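Local coordinates for putative TOXIN related protein (Parabacteroides distasonis ATCC 8503, PDB 3K0Y) that is of unknown function but is probably a secreted or surface protein of the NigD-like family, pairing an OB domain with a beta sandwich, at residues S99-D104 and N137-D142; V15-P20 and D117-I122; N111-G116 and L186-W191; F124-G129 and F152-Y157. All coordinates share one frame; numbering follows the deposited sequence.

Interaction 1 (S99-D104 and N137-D142)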
# COMPACT_ATOMS: atom_id res chain seq x y z
N SER A 99 -5.03 -13.49 16.80
CA SER A 99 -6.47 -13.55 16.88
C SER A 99 -7.19 -12.37 16.22
O SER A 99 -8.23 -12.57 15.61
CB SER A 99 -6.91 -13.62 18.35
OG SER A 99 -8.31 -13.50 18.34
N ILE A 100 -6.68 -11.15 16.38
CA ILE A 100 -7.32 -10.00 15.82
C ILE A 100 -6.92 -9.85 14.33
O ILE A 100 -7.79 -9.67 13.46
CB ILE A 100 -6.97 -8.74 16.60
CG1 ILE A 100 -7.72 -8.72 17.95
CG2 ILE A 100 -7.31 -7.48 15.78
CD1 ILE A 100 -6.97 -7.95 19.06
N TYR A 101 -5.62 -9.97 14.03
CA TYR A 101 -5.14 -9.66 12.71
C TYR A 101 -5.08 -10.83 11.77
O TYR A 101 -5.02 -10.63 10.57
CB TYR A 101 -3.80 -8.93 12.77
CG TYR A 101 -3.93 -7.58 13.41
CD1 TYR A 101 -4.76 -6.63 12.86
CD2 TYR A 101 -3.22 -7.25 14.56
CE1 TYR A 101 -4.88 -5.40 13.41
CE2 TYR A 101 -3.32 -5.99 15.12
CZ TYR A 101 -4.15 -5.07 14.55
OH TYR A 101 -4.31 -3.82 15.07
N GLY A 102 -5.10 -12.05 12.30
CA GLY A 102 -5.29 -13.25 11.48
C GLY A 102 -3.99 -13.95 11.12
O GLY A 102 -2.93 -13.38 11.23
N THR A 103 -4.08 -15.20 10.72
CA THR A 103 -2.92 -16.00 10.37
C THR A 103 -3.20 -16.74 9.06
O THR A 103 -2.52 -17.73 8.71
CB THR A 103 -2.59 -17.00 11.48
OG1 THR A 103 -3.78 -17.69 11.83
CG2 THR A 103 -2.06 -16.29 12.70
N ASP A 104 -4.18 -16.22 8.32
CA ASP A 104 -4.64 -16.88 7.13
C ASP A 104 -3.63 -16.61 6.00
O ASP A 104 -3.40 -15.47 5.64
CB ASP A 104 -6.02 -16.38 6.77
CG ASP A 104 -7.08 -16.90 7.72
OD1 ASP A 104 -7.13 -18.13 7.93
OD2 ASP A 104 -7.87 -16.09 8.24
N ASN A 137 -4.01 -5.89 7.17
CA ASN A 137 -3.26 -4.92 7.98
C ASN A 137 -1.74 -5.05 7.89
O ASN A 137 -1.21 -6.08 7.53
CB ASN A 137 -3.64 -5.05 9.45
CG ASN A 137 -5.01 -4.52 9.74
OD1 ASN A 137 -5.21 -3.32 9.82
ND2 ASN A 137 -5.98 -5.42 9.88
N LEU A 138 -1.08 -4.00 8.31
CA LEU A 138 0.37 -3.99 8.45
C LEU A 138 0.64 -3.51 9.88
O LEU A 138 0.14 -2.45 10.27
CB LEU A 138 0.97 -3.00 7.47
CG LEU A 138 2.49 -3.03 7.35
CD1 LEU A 138 2.92 -4.29 6.64
CD2 LEU A 138 2.96 -1.76 6.61
N ILE A 139 1.39 -4.30 10.65
CA ILE A 139 1.69 -3.98 12.04
C ILE A 139 3.15 -4.07 12.37
O ILE A 139 3.95 -4.69 11.65
CB ILE A 139 0.95 -4.88 12.99
CG1 ILE A 139 1.49 -6.32 12.96
CG2 ILE A 139 -0.56 -4.82 12.69
CD1 ILE A 139 0.82 -7.23 14.01
N GLN A 140 3.52 -3.39 13.46
CA GLN A 140 4.91 -3.49 13.97
C GLN A 140 4.91 -4.34 15.22
O GLN A 140 4.44 -3.86 16.26
CB GLN A 140 5.44 -2.10 14.33
CG GLN A 140 5.70 -1.18 13.18
CD GLN A 140 6.03 0.22 13.66
OE1 GLN A 140 5.18 0.91 14.20
NE2 GLN A 140 7.25 0.65 13.44
N PRO A 141 5.41 -5.58 15.15
CA PRO A 141 5.38 -6.33 16.40
C PRO A 141 6.21 -5.71 17.56
O PRO A 141 5.92 -5.98 18.66
CB PRO A 141 6.01 -7.67 16.01
CG PRO A 141 6.75 -7.39 14.81
CD PRO A 141 5.98 -6.39 14.09
N ASP A 142 7.25 -4.92 17.28
CA ASP A 142 8.08 -4.32 18.34
C ASP A 142 8.64 -3.03 17.77
O ASP A 142 9.75 -3.01 17.23
CB ASP A 142 9.22 -5.28 18.73
CG ASP A 142 10.02 -4.79 19.95
OD1 ASP A 142 9.83 -3.60 20.31
OD2 ASP A 142 10.80 -5.59 20.54
O HOH W 1 -5.41 -8.27 9.42
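Tyr101 and Asn137 are brought together by the same first torsion, CG anti to the residue's own carbonyl carbon (chi1 -65° in Tyr101), which brings a phenol ring at the end of helix 97-101 against a side-chain amide of strand 135-139. Ile139, the next residue on that side of the strand, tucks CG1 between its backbone N and carbonyl carbon and thereby presents its CG2 branch to the ring. The tyrosine is met in two distinct ways. Ile139 CG2 lies over one face in a CH-pi contact, 4.0 Å from the ring centroid and 16° off the normal, and comes within 3.9 Å of Tyr101 CE2. The Asn137 amide instead stands at the ring edge, near its plane, with ND2 3.4 Å from CD1 of Tyr101; amide and ring are inclined by 64°. On the face opposite Ile139, the neighbouring Ile100 places CG2 over the ring centre, so the phenol is sandwiched between two methyl groups. The polar link between the segments is indirect: one water donates to Tyr101 O at 2.7 Å and accepts from Asn137 ND2 at 2.9 Å. The other polar ends are bonded outside the two segments, Tyr101 OH with Lys91 O and Asn137 OD1 with Lys87 NZ. This buried contact thus shows how an aromatic face can be given to methyl groups while the tyrosine hydroxyl and both amide atoms keep a partner; the lysine at OD1 would also be expected to polarise the amide and strengthen its N-H as a donor to the water.

Interaction 2 (V15-P20 and D117-I122)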
# COMPACT_ATOMS: atom_id res chain seq x y z
N VAL A 15 -0.42 2.63 -10.30
CA VAL A 15 -0.86 2.98 -8.97
C VAL A 15 -0.43 4.45 -8.76
O VAL A 15 0.70 4.82 -9.11
CB VAL A 15 -0.32 1.98 -7.90
CG1 VAL A 15 -0.70 2.40 -6.44
CG2 VAL A 15 -0.82 0.57 -8.18
N ALA A 16 -1.37 5.29 -8.30
CA ALA A 16 -1.14 6.71 -8.04
C ALA A 16 -1.70 7.10 -6.69
O ALA A 16 -2.70 6.53 -6.23
CB ALA A 16 -1.83 7.58 -9.09
N THR A 17 -1.12 8.14 -6.11
CA THR A 17 -1.72 8.81 -4.98
C THR A 17 -2.60 9.97 -5.44
O THR A 17 -2.20 10.79 -6.24
CB THR A 17 -0.68 9.30 -3.99
OG1 THR A 17 0.20 8.21 -3.68
CG2 THR A 17 -1.39 9.90 -2.67
N VAL A 18 -3.83 10.00 -4.92
CA VAL A 18 -4.77 11.05 -5.17
C VAL A 18 -4.44 12.23 -4.26
O VAL A 18 -4.39 12.10 -3.04
CB VAL A 18 -6.24 10.59 -4.88
CG1 VAL A 18 -7.22 11.78 -5.04
CG2 VAL A 18 -6.70 9.45 -5.80
N VAL A 19 -4.23 13.40 -4.83
CA VAL A 19 -4.02 14.57 -3.98
C VAL A 19 -5.11 15.60 -4.20
O VAL A 19 -5.11 16.26 -5.22
CB VAL A 19 -2.63 15.21 -4.20
CG1 VAL A 19 -2.42 16.32 -3.19
CG2 VAL A 19 -1.52 14.13 -4.08
N PRO A 20 -6.06 15.73 -3.26
CA PRO A 20 -7.13 16.76 -3.37
C PRO A 20 -6.64 18.19 -3.46
O PRO A 20 -5.51 18.48 -3.10
CB PRO A 20 -7.92 16.58 -2.07
CG PRO A 20 -7.69 15.14 -1.69
CD PRO A 20 -6.27 14.88 -2.07
N ASP A 117 5.92 6.31 -3.32
CA ASP A 117 5.34 7.53 -2.78
C ASP A 117 5.05 7.40 -1.26
O ASP A 117 4.03 7.85 -0.80
CB ASP A 117 4.07 7.91 -3.58
CG ASP A 117 3.49 9.27 -3.15
OD1 ASP A 117 4.28 10.22 -3.04
OD2 ASP A 117 2.27 9.39 -2.88
N GLY A 118 5.96 6.80 -0.50
CA GLY A 118 5.85 6.68 0.99
C GLY A 118 4.84 5.61 1.46
O GLY A 118 4.53 5.48 2.67
N TYR A 119 4.37 4.80 0.51
CA TYR A 119 3.49 3.69 0.84
C TYR A 119 4.19 2.40 0.60
O TYR A 119 5.02 2.30 -0.30
CB TYR A 119 2.24 3.71 -0.02
CG TYR A 119 1.38 4.91 0.22
CD1 TYR A 119 1.64 6.09 -0.43
CD2 TYR A 119 0.28 4.85 1.10
CE1 TYR A 119 0.86 7.21 -0.24
CE2 TYR A 119 -0.49 5.96 1.32
CZ TYR A 119 -0.20 7.13 0.64
OH TYR A 119 -0.95 8.21 0.84
N LEU A 120 3.82 1.39 1.37
CA LEU A 120 4.09 0.02 1.01
C LEU A 120 2.89 -0.48 0.21
O LEU A 120 1.79 -0.54 0.73
CB LEU A 120 4.30 -0.84 2.25
CG LEU A 120 4.57 -2.31 2.01
CD1 LEU A 120 6.00 -2.49 1.38
CD2 LEU A 120 4.38 -3.21 3.21
N ASN A 121 3.14 -0.91 -1.01
CA ASN A 121 2.17 -1.38 -1.94
C ASN A 121 2.26 -2.88 -2.09
O ASN A 121 3.36 -3.42 -2.22
CB ASN A 121 2.40 -0.73 -3.29
CG ASN A 121 2.28 0.77 -3.24
OD1 ASN A 121 1.17 1.30 -3.29
ND2 ASN A 121 3.41 1.48 -3.14
N ILE A 122 1.12 -3.55 -2.06
CA ILE A 122 1.07 -4.95 -2.15
C ILE A 122 -0.01 -5.39 -3.12
O ILE A 122 -1.09 -4.84 -3.12
CB ILE A 122 0.80 -5.62 -0.78
CG1 ILE A 122 1.85 -5.22 0.24
CG2 ILE A 122 0.83 -7.13 -0.96
CD1 ILE A 122 1.62 -5.78 1.68
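Thr17 and Asp117 approach with CA atoms 7.5 Å apart, Val15 and Asn121 with theirs 8.8 Å apart, spacings bridged by side chains; Asp117 and Gly118 both have positive phi and fit a type I' turn linking strands 113-116 and 119-128. The central contact is a hydrogen bond from Thr17 OG1 to Asp117 OD2. At 2.5 Å between OG1 of Thr17 and OD2 of Asp117 it is short, though its exact length should not be pressed. The hydroxyl reaches the carboxylate oxygen on its anti side, 19° out of the carboxylate plane. Asp117 extends CG anti to its backbone N (chi1 -174°), which carries the carboxylate out from the turn toward the threonine. Tyr119 crosses the threonine at a slant: its CE1 is 3.6 Å from Thr17 OG1, while OD2 of Asp117 sits at the ring edge, in its plane. Further along, Val15 CG1 brushes Asn121 OD1 at 3.8 Å as the two side chains slide past in opposite directions. The carboxylate is gripped further, since its OD1 forms salt bridges with Arg29 and Lys207. Strand 52-62 completes the joint through Arg53, whose guanidinium group bonds both Thr17 OG1 and Asn121 OD1, while strand 25-30 pairs with Thr17 and supplies Arg29. A charged, buried seam therefore joins strand 11-22 of the OB domain to the hairpin of 113-116 and 119-128 in the beta sandwich.

Interaction 3 (N111-G116 and L186-W191)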
# COMPACT_ATOMS: atom_id res chain seq x y z
N ASN A 111 8.29 -8.71 -6.47
CA ASN A 111 7.98 -7.58 -7.38
C ASN A 111 6.57 -7.15 -7.18
O ASN A 111 6.20 -6.14 -7.72
CB ASN A 111 8.37 -7.79 -8.84
CG ASN A 111 9.82 -8.03 -8.99
OD1 ASN A 111 10.60 -7.75 -8.07
ND2 ASN A 111 10.22 -8.55 -10.10
N ASN A 112 5.80 -7.90 -6.38
CA ASN A 112 4.39 -7.61 -6.10
C ASN A 112 4.31 -6.92 -4.76
O ASN A 112 3.20 -6.67 -4.22
CB ASN A 112 3.50 -8.89 -6.18
CG ASN A 112 3.13 -9.29 -7.66
OD1 ASN A 112 3.39 -8.55 -8.60
ND2 ASN A 112 2.49 -10.45 -7.83
N MSE A 113 5.47 -6.63 -4.18
CA MSE A 113 5.52 -5.75 -3.01
C MSE A 113 6.52 -4.64 -3.28
O MSE A 113 7.64 -4.92 -3.61
CB MSE A 113 5.99 -6.53 -1.77
CG MSE A 113 5.75 -5.73 -0.54
SE MSE A 113 6.26 -6.53 1.18
CE MSE A 113 5.30 -8.14 1.17
N TRP A 114 6.13 -3.38 -3.15
CA TRP A 114 7.10 -2.32 -3.41
C TRP A 114 6.80 -1.05 -2.66
O TRP A 114 5.66 -0.80 -2.33
CB TRP A 114 7.18 -2.05 -4.92
CG TRP A 114 6.03 -1.30 -5.51
CD1 TRP A 114 5.99 0.02 -5.81
CD2 TRP A 114 4.74 -1.82 -5.83
NE1 TRP A 114 4.78 0.35 -6.32
CE2 TRP A 114 3.98 -0.75 -6.33
CE3 TRP A 114 4.17 -3.10 -5.78
CZ2 TRP A 114 2.68 -0.91 -6.78
CZ3 TRP A 114 2.84 -3.25 -6.24
CH2 TRP A 114 2.14 -2.16 -6.73
N ILE A 115 7.84 -0.25 -2.40
CA ILE A 115 7.70 1.08 -1.82
C ILE A 115 7.50 2.10 -2.93
O ILE A 115 8.23 2.10 -3.90
CB ILE A 115 8.90 1.48 -0.94
CG1 ILE A 115 9.01 0.54 0.27
CG2 ILE A 115 8.69 2.93 -0.40
CD1 ILE A 115 10.27 0.79 1.12
N GLY A 116 6.46 2.93 -2.81
CA GLY A 116 6.19 3.96 -3.80
C GLY A 116 5.41 5.09 -3.14
O GLY A 116 4.40 4.84 -2.44
N LEU A 186 13.89 -2.32 5.31
CA LEU A 186 12.54 -2.55 5.78
C LEU A 186 12.27 -4.01 5.52
O LEU A 186 12.44 -4.48 4.40
CB LEU A 186 11.56 -1.65 5.04
CG LEU A 186 10.12 -1.54 5.52
CD1 LEU A 186 10.02 -0.76 6.79
CD2 LEU A 186 9.19 -0.90 4.47
N VAL A 187 11.95 -4.74 6.57
CA VAL A 187 11.68 -6.16 6.52
C VAL A 187 10.15 -6.29 6.71
O VAL A 187 9.59 -5.81 7.70
CB VAL A 187 12.48 -6.91 7.61
CG1 VAL A 187 12.08 -8.38 7.72
CG2 VAL A 187 14.03 -6.80 7.32
N VAL A 188 9.50 -6.93 5.74
CA VAL A 188 8.11 -7.21 5.85
C VAL A 188 7.92 -8.73 5.83
O VAL A 188 8.14 -9.37 4.80
CB VAL A 188 7.32 -6.59 4.67
CG1 VAL A 188 5.84 -6.93 4.81
CG2 VAL A 188 7.54 -5.09 4.59
N ASN A 189 7.46 -9.26 6.96
CA ASN A 189 7.05 -10.63 7.12
C ASN A 189 5.58 -10.84 6.75
O ASN A 189 4.74 -9.94 6.94
CB ASN A 189 7.29 -11.03 8.58
CG ASN A 189 8.77 -11.04 8.92
OD1 ASN A 189 9.53 -11.72 8.27
ND2 ASN A 189 9.18 -10.26 9.88
N TYR A 190 5.28 -11.99 6.16
CA TYR A 190 3.91 -12.39 5.82
C TYR A 190 3.85 -13.90 5.91
O TYR A 190 4.89 -14.54 5.94
CB TYR A 190 3.51 -11.91 4.42
CG TYR A 190 4.39 -12.42 3.32
CD1 TYR A 190 5.63 -11.86 3.09
CD2 TYR A 190 3.99 -13.46 2.50
CE1 TYR A 190 6.45 -12.33 2.11
CE2 TYR A 190 4.81 -13.94 1.52
CZ TYR A 190 6.03 -13.36 1.32
OH TYR A 190 6.87 -13.83 0.32
N TRP A 191 2.65 -14.46 5.96
CA TRP A 191 2.48 -15.90 6.13
C TRP A 191 1.86 -16.53 4.92
O TRP A 191 0.92 -15.99 4.32
CB TRP A 191 1.70 -16.24 7.40
CG TRP A 191 2.58 -15.94 8.55
CD1 TRP A 191 3.60 -16.74 9.07
CD2 TRP A 191 2.66 -14.70 9.25
NE1 TRP A 191 4.27 -16.05 10.07
CE2 TRP A 191 3.71 -14.80 10.20
CE3 TRP A 191 1.94 -13.49 9.16
CZ2 TRP A 191 4.02 -13.76 11.06
CZ3 TRP A 191 2.27 -12.47 10.03
CH2 TRP A 191 3.28 -12.61 10.97
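Met113, a selenomethionine here, spans the interior of the beta sandwich to Val188 and Tyr190, linking strand 113-116 of one sheet to strand 184-192 of the other. The axes of segments 113-116 and 186-191 approach to 10.4 Å, their directions 142° apart, a gap filled by apolar side chains. From a CB that points toward the opposing strand, the chain runs outward fully extended. CG passes CD1 of Leu120 on the adjacent strand. The selenium then settles against the branched end of Val188, SE of Met113 lying 3.6 Å from Val188 CB and 3.7 Å from its CG1. There the chain bends (chi3 -56°), and the terminal CE turns along the strand to fall between two neighbours: it stays 3.9 Å from CG1 of Val188 while reaching CD1 of Tyr190 at 4.2 Å. One flexible side chain thus follows the uneven surface made by a valine and a ring. The ring of Tyr190 also meets that of Tyr199, and Ile108 lies by both Met113 and Tyr190. Toward the other end of the strand the packing reduces to one pair of methyl groups, Ile115 CD1 and Leu186 CD2, 3.9 Å apart.

Interaction 4 (F124-G129 and F152-Y157)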
# COMPACT_ATOMS: atom_id res chain seq x y z
N PHE A 124 -1.47 -9.18 -3.77
CA PHE A 124 -1.40 -10.49 -3.10
C PHE A 124 -2.55 -11.35 -3.56
O PHE A 124 -3.55 -10.84 -4.12
CB PHE A 124 -1.42 -10.35 -1.56
CG PHE A 124 -2.76 -9.89 -0.99
CD1 PHE A 124 -3.07 -8.56 -0.92
CD2 PHE A 124 -3.70 -10.82 -0.55
CE1 PHE A 124 -4.31 -8.13 -0.43
CE2 PHE A 124 -4.96 -10.40 -0.06
CZ PHE A 124 -5.24 -9.07 -0.00
N GLU A 125 -2.42 -12.65 -3.36
CA GLU A 125 -3.51 -13.55 -3.68
C GLU A 125 -3.83 -14.40 -2.50
O GLU A 125 -3.00 -14.64 -1.65
CB GLU A 125 -3.14 -14.48 -4.84
CG GLU A 125 -2.95 -13.82 -6.19
CD GLU A 125 -2.41 -14.81 -7.23
OE1 GLU A 125 -1.22 -15.26 -7.14
OE2 GLU A 125 -3.19 -15.14 -8.12
N THR A 126 -5.05 -14.88 -2.46
CA THR A 126 -5.47 -15.76 -1.38
C THR A 126 -6.73 -16.46 -1.84
O THR A 126 -7.09 -16.34 -3.01
CB THR A 126 -5.63 -14.94 -0.06
OG1 THR A 126 -5.77 -15.83 1.06
CG2 THR A 126 -6.77 -13.97 -0.11
N LEU A 127 -7.39 -17.18 -0.94
CA LEU A 127 -8.61 -17.90 -1.25
C LEU A 127 -9.79 -17.13 -0.64
O LEU A 127 -9.69 -16.67 0.50
CB LEU A 127 -8.54 -19.34 -0.69
CG LEU A 127 -7.48 -20.27 -1.32
CD1 LEU A 127 -7.14 -21.46 -0.43
CD2 LEU A 127 -8.01 -20.78 -2.69
N TRP A 128 -10.85 -16.98 -1.43
CA TRP A 128 -12.05 -16.22 -1.09
C TRP A 128 -13.31 -17.08 -1.30
O TRP A 128 -13.32 -18.03 -2.11
CB TRP A 128 -12.21 -14.98 -1.99
CG TRP A 128 -11.01 -14.20 -2.15
CD1 TRP A 128 -9.97 -14.47 -2.96
CD2 TRP A 128 -10.67 -12.97 -1.47
NE1 TRP A 128 -9.00 -13.50 -2.84
CE2 TRP A 128 -9.41 -12.56 -1.94
CE3 TRP A 128 -11.34 -12.16 -0.53
CZ2 TRP A 128 -8.78 -11.43 -1.49
CZ3 TRP A 128 -10.71 -11.01 -0.10
CH2 TRP A 128 -9.44 -10.66 -0.57
N GLY A 129 -14.37 -16.71 -0.60
CA GLY A 129 -15.64 -17.45 -0.67
C GLY A 129 -16.85 -16.58 -0.89
O GLY A 129 -17.90 -17.11 -1.13
N PHE A 152 2.72 -8.19 7.55
CA PHE A 152 1.55 -8.07 6.76
C PHE A 152 0.62 -9.17 7.22
O PHE A 152 0.96 -10.33 7.18
CB PHE A 152 1.86 -8.23 5.27
CG PHE A 152 0.64 -8.27 4.40
CD1 PHE A 152 -0.20 -7.17 4.33
CD2 PHE A 152 0.32 -9.38 3.68
CE1 PHE A 152 -1.33 -7.20 3.54
CE2 PHE A 152 -0.80 -9.42 2.86
CZ PHE A 152 -1.63 -8.32 2.78
N ARG A 153 -0.56 -8.78 7.65
CA ARG A 153 -1.50 -9.68 8.28
C ARG A 153 -2.81 -9.76 7.48
O ARG A 153 -3.27 -8.75 6.89
CB ARG A 153 -1.75 -9.14 9.68
CG ARG A 153 -0.53 -9.17 10.55
CD ARG A 153 -0.53 -10.49 11.18
NE ARG A 153 0.40 -10.62 12.28
CZ ARG A 153 0.33 -11.61 13.14
NH1 ARG A 153 -0.61 -12.52 13.03
NH2 ARG A 153 1.24 -11.72 14.08
N HIS A 154 -3.38 -10.98 7.43
CA HIS A 154 -4.59 -11.28 6.70
C HIS A 154 -5.47 -12.17 7.56
O HIS A 154 -5.01 -13.25 8.02
CB HIS A 154 -4.24 -11.94 5.37
CG HIS A 154 -5.39 -12.57 4.64
ND1 HIS A 154 -5.41 -13.92 4.37
CD2 HIS A 154 -6.48 -12.05 4.03
CE1 HIS A 154 -6.50 -14.21 3.67
NE2 HIS A 154 -7.17 -13.09 3.46
N ASN A 155 -6.69 -11.69 7.82
CA ASN A 155 -7.72 -12.51 8.49
C ASN A 155 -8.88 -12.74 7.54
O ASN A 155 -9.57 -11.81 7.19
CB ASN A 155 -8.26 -11.78 9.71
CG ASN A 155 -8.80 -12.73 10.77
OD1 ASN A 155 -9.31 -13.79 10.47
ND2 ASN A 155 -8.66 -12.33 12.02
N ALA A 156 -9.10 -14.00 7.18
CA ALA A 156 -10.24 -14.45 6.35
C ALA A 156 -11.50 -14.83 7.17
O ALA A 156 -12.56 -15.14 6.58
CB ALA A 156 -9.81 -15.67 5.52
N TYR A 157 -11.35 -14.87 8.50
CA TYR A 157 -12.43 -15.29 9.44
C TYR A 157 -13.03 -16.63 8.99
O TYR A 157 -12.30 -17.59 8.81
CB TYR A 157 -13.51 -14.17 9.61
CG TYR A 157 -12.94 -12.85 10.10
CD1 TYR A 157 -12.56 -12.67 11.43
CD2 TYR A 157 -12.72 -11.80 9.20
CE1 TYR A 157 -12.02 -11.45 11.87
CE2 TYR A 157 -12.14 -10.58 9.61
CZ TYR A 157 -11.80 -10.41 10.93
OH TYR A 157 -11.25 -9.22 11.29
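Across the two sheets of the beta sandwich, Phe124 and Thr126 of strand 119-128 meet Phe152 and His154 of strand 149-155, an aromatic pair beside a polar one. The phenylalanines form a T-shaped, edge-to-face contact: the edge of Phe152 is directed at the face of Phe124, with ring planes at 61° and centroids 5.5 Å apart. The leading atom of Phe152, CZ, lies over the rim of the Phe124 face rather than its middle, 4.0 Å from CD1 of Phe124. The two rings reach each other by different routes, Phe152 with CG anti to its backbone N (chi1 174°) and Phe124 with CG held between N and the carbonyl carbon. Ile136 of strand 135-139 packs against both. Two residues along each strand, Thr126 and His154 reach toward each other, and OG1 of Thr126 stands 3.2 Å from CE1 of His154, while the methyl CG2 of Thr126 is 3.7 Å from NE2 of His154. OG1 meets a ring carbon, so this is packing; the polar ends have their own partners: Thr126 OG1 bonds Pro105 O, and His154 ND1 and NE2 bond Asp104 O and His134 ND1. Held at both nitrogens, the imidazole has its rotation fixed. Trp128 stacks on the same His134. Beyond His154 the strand closes in an Asx turn, in which Asn155 OD1 accepts from Tyr157 N at 3.0 Å (N-H...O angle 150°) and Asn155 CG lies over one face of the Tyr157 ring, offset toward its rim.

Overall arrangement
From the N terminus, 15-20 in the OB domain waits almost a hundred residues before interaction 2 closes its loop at 117-122. Within that loop 99-104 and 111-116 open interactions 1 and 3, so interaction 2 crosses both. Interaction 4 opens at 124-129, after interaction 2 has closed, and the two are in series along strand 119-128. Interaction 1 then closes at 137-142, crossing interactions 3 and 4. Interaction 4 closes at 152-157, nested inside the loop that interaction 3 completes at 186-191. Interaction 2 thus joins the two domains, interactions 3 and 4 clamp the sandwich sheets together, and interaction 1 fastens the short helix to an outer strand.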